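Local atomic coordinates of peptidase, zinc-dependent (Methanocorpusculum labreanum, PDB entry 3LMC), a protein that probably acts as a zinc-dependent metallopeptidase of family M54, binding one zinc ion and one iron ion in separate metal sites. Residues S9-G14 against V94-L99. Sequence-based numbering, arbitrary orientation.
Sequences SRVPVG and VTPGDL
R10 and V11 meet P96 where two loops leave the C-terminal ends of adjacent parallel strands of a mixed beta-sheet, one following strand 3-7 and the other strand 90-94. The contact illustrates how loops after adjacent parallel strands can pack by van der Waals contact, with no hydrogen bond joining 9-14 to 94-99. V11 and P96 mark the closest backbone approach, their CA atoms 6.0 Å apart. CG2 makes the nearest contacts of V11: with CG1 anti to the backbone N (chi1 -179°), CG2 comes anti to the carbonyl carbon and lies 3.9 Å from P96 N and 4.0 Å from P96 CD. The same methyl reaches V94 CG1 at 4.2 Å, which carries the apolar contact back to the end of strand 90-94. R10 meets the ring mainly at CG. Its side chain runs across P96 at about a right angle, and P96 CG sits over one face of the guanidinium, 3.6 Å above the plane and displaced toward the rim, with R10 NE 3.8 Å from that carbon. A bend at chi3 (-69°) turns NE off the line of the aliphatic chain, while R10 NH2 forms a salt bridge with D8, just before the segment. Beyond the proline, T95 OG1 accepts a nearly straight hydrogen bond from G97 N (3.2 Å, 174°), an ST turn that spans P96. V94 keeps backbone bonds to F6 and D8, and V11 O receives W7 NE1. The contact lies away from the zinc and iron sites. Its chemistry divides the labour: buried V11 packs a methyl against the proline and the backbone before it, whereas exposed R10 lays a flat cationic group over a proline carbon and directs its charge to D8, so the loops pack together without an ion pair between them.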
ATOM      1  N   SER A   9       2.856  10.531  -7.900  1.00 15.24           N
ATOM      2  CA  SER A   9       3.941  10.749  -8.852  1.00 21.56           C
ATOM      3  C   SER A   9       5.130  11.503  -8.254  1.00 23.07           C
ATOM      4  O   SER A   9       6.159  11.642  -8.907  1.00 22.74           O
ATOM      5  CB  SER A   9       3.422  11.455 -10.110  1.00 22.07           C
ATOM      6  OG  SER A   9       2.736  12.634  -9.754  1.00 24.11           O
ATOM      7  N   ARG A  10       5.007  11.981  -7.017  1.00 19.36           N
ATOM      8  CA  ARG A  10       6.172  12.567  -6.353  1.00 21.36           C
ATOM      9  C   ARG A  10       7.163  11.478  -5.949  1.00 22.63           C
ATOM     10  O   ARG A  10       8.305  11.768  -5.643  1.00 24.66           O
ATOM     11  CB  ARG A  10       5.778  13.426  -5.145  1.00 16.31           C
ATOM     12  CG  ARG A  10       4.989  14.709  -5.505  1.00 20.68           C
ATOM     13  CD  ARG A  10       4.333  15.367  -4.274  1.00 22.00           C
ATOM     14  NE  ARG A  10       3.230  14.578  -3.703  1.00 22.93           N
ATOM     15  CZ  ARG A  10       2.561  14.926  -2.605  1.00 19.86           C
ATOM     16  NH1 ARG A  10       2.884  16.035  -1.958  1.00 19.35           N
ATOM     17  NH2 ARG A  10       1.583  14.170  -2.140  1.00 16.90           N
ATOM     18  N   VAL A  11       6.720  10.225  -5.937  1.00 13.39           N
ATOM     19  CA  VAL A  11       7.633   9.106  -5.720  1.00 17.72           C
ATOM     20  C   VAL A  11       8.142   8.728  -7.108  1.00 19.80           C
ATOM     21  O   VAL A  11       7.335   8.578  -8.017  1.00 24.60           O
ATOM     22  CB  VAL A  11       6.895   7.904  -5.079  1.00 18.07           C
ATOM     23  CG1 VAL A  11       7.843   6.768  -4.829  1.00 18.31           C
ATOM     24  CG2 VAL A  11       6.211   8.335  -3.775  1.00 23.46           C
ATOM     25  N   PRO A  12       9.473   8.619  -7.291  1.00 19.57           N
ATOM     26  CA  PRO A  12      10.042   8.411  -8.637  1.00 22.86           C
ATOM     27  C   PRO A  12       9.219   7.467  -9.498  1.00 19.57           C
ATOM     28  O   PRO A  12       9.140   6.280  -9.178  1.00 20.60           O
ATOM     29  CB  PRO A  12      11.423   7.827  -8.335  1.00 19.93           C
ATOM     30  CG  PRO A  12      11.850   8.640  -7.095  1.00 20.24           C
ATOM     31  CD  PRO A  12      10.534   8.789  -6.274  1.00 22.10           C
ATOM     32  N   VAL A  13       8.602   7.988 -10.562  1.00 14.43           N
ATOM     33  CA  VAL A  13       7.592   7.208 -11.296  1.00 14.23           C
ATOM     34  C   VAL A  13       8.225   6.056 -12.094  1.00 15.60           C
ATOM     35  O   VAL A  13       7.539   5.155 -12.574  1.00 16.88           O
ATOM     36  CB  VAL A  13       6.708   8.098 -12.198  1.00 17.65           C
ATOM     37  CG1 VAL A  13       5.842   9.047 -11.339  1.00 16.05           C
ATOM     38  CG2 VAL A  13       7.557   8.897 -13.192  1.00 20.47           C
ATOM     39  N   GLY A  14       9.547   6.078 -12.207  1.00 18.42           N
ATOM     40  CA  GLY A  14      10.261   5.026 -12.912  1.00 20.27           C
ATOM     41  C   GLY A  14      10.185   3.709 -12.146  1.00 23.66           C
ATOM     42  O   GLY A  14      10.397   2.635 -12.719  1.00 22.61           O
ATOM     43  N   VAL A  94       0.611   4.747  -2.750  1.00 11.76           N
ATOM     44  CA  VAL A  94       2.051   4.875  -2.479  1.00 12.22           C
ATOM     45  C   VAL A  94       2.325   6.362  -2.372  1.00 14.46           C
ATOM     46  O   VAL A  94       2.207   7.082  -3.361  1.00 21.53           O
ATOM     47  CB  VAL A  94       2.885   4.277  -3.613  1.00  7.10           C
ATOM     48  CG1 VAL A  94       4.372   4.550  -3.396  1.00 12.47           C
ATOM     49  CG2 VAL A  94       2.627   2.783  -3.716  1.00 14.27           C
ATOM     50  N   THR A  95       2.657   6.827  -1.169  1.00 15.72           N
ATOM     51  CA  THR A  95       2.720   8.260  -0.884  1.00 12.86           C
ATOM     52  C   THR A  95       4.098   8.676  -0.369  1.00 11.92           C
ATOM     53  O   THR A  95       4.763   7.904   0.322  1.00 18.84           O
ATOM     54  CB  THR A  95       1.681   8.640   0.190  1.00 15.02           C
ATOM     55  OG1 THR A  95       1.830  10.029   0.541  1.00 19.96           O
ATOM     56  CG2 THR A  95       1.902   7.802   1.440  1.00 14.25           C
ATOM     57  N   PRO A  96       4.529   9.908  -0.668  1.00 11.53           N
ATOM     58  CA  PRO A  96       5.848  10.313  -0.146  1.00 14.88           C
ATOM     59  C   PRO A  96       5.821  10.742   1.322  1.00 17.47           C
ATOM     60  O   PRO A  96       6.895  10.923   1.913  1.00 19.63           O
ATOM     61  CB  PRO A  96       6.207  11.520  -1.020  1.00 18.34           C
ATOM     62  CG  PRO A  96       4.839  12.122  -1.354  1.00 18.00           C
ATOM     63  CD  PRO A  96       3.969  10.906  -1.603  1.00 11.79           C
ATOM     64  N   GLY A  97       4.633  10.919   1.904  1.00 17.36           N
ATOM     65  CA  GLY A  97       4.531  11.490   3.242  1.00 16.21           C
ATOM     66  C   GLY A  97       4.960  10.517   4.327  1.00 17.46           C
ATOM     67  O   GLY A  97       4.752   9.319   4.186  1.00 16.73           O
ATOM     68  N   ASP A  98       5.576  11.019   5.396  1.00 14.25           N
ATOM     69  CA  ASP A  98       5.883  10.180   6.558  1.00 18.58           C
ATOM     70  C   ASP A  98       4.587   9.922   7.348  1.00 24.32           C
ATOM     71  O   ASP A  98       3.829  10.854   7.647  1.00 20.45           O
ATOM     72  CB  ASP A  98       6.924  10.841   7.465  1.00 22.78           C
ATOM     73  CG  ASP A  98       7.443   9.898   8.552  1.00 27.11           C
ATOM     74  OD1 ASP A  98       7.650   8.689   8.270  1.00 23.81           O
ATOM     75  OD2 ASP A  98       7.652  10.375   9.689  1.00 25.70           O
ATOM     76  N   LEU A  99       4.339   8.659   7.687  1.00 24.62           N
ATOM     77  CA  LEU A  99       3.044   8.264   8.252  1.00 22.56           C
ATOM     78  C   LEU A  99       3.147   7.872   9.712  1.00 21.19           C
ATOM     79  O   LEU A  99       4.128   7.242  10.132  1.00 20.06           O
ATOM     80  CB  LEU A  99       2.470   7.079   7.482  1.00 15.83           C
ATOM     81  CG  LEU A  99       2.219   7.306   5.999  1.00 18.31           C
ATOM     82  CD1 LEU A  99       1.652   6.040   5.385  1.00 20.16           C
ATOM     83  CD2 LEU A  99       1.260   8.477   5.820  1.00 18.08           C
TER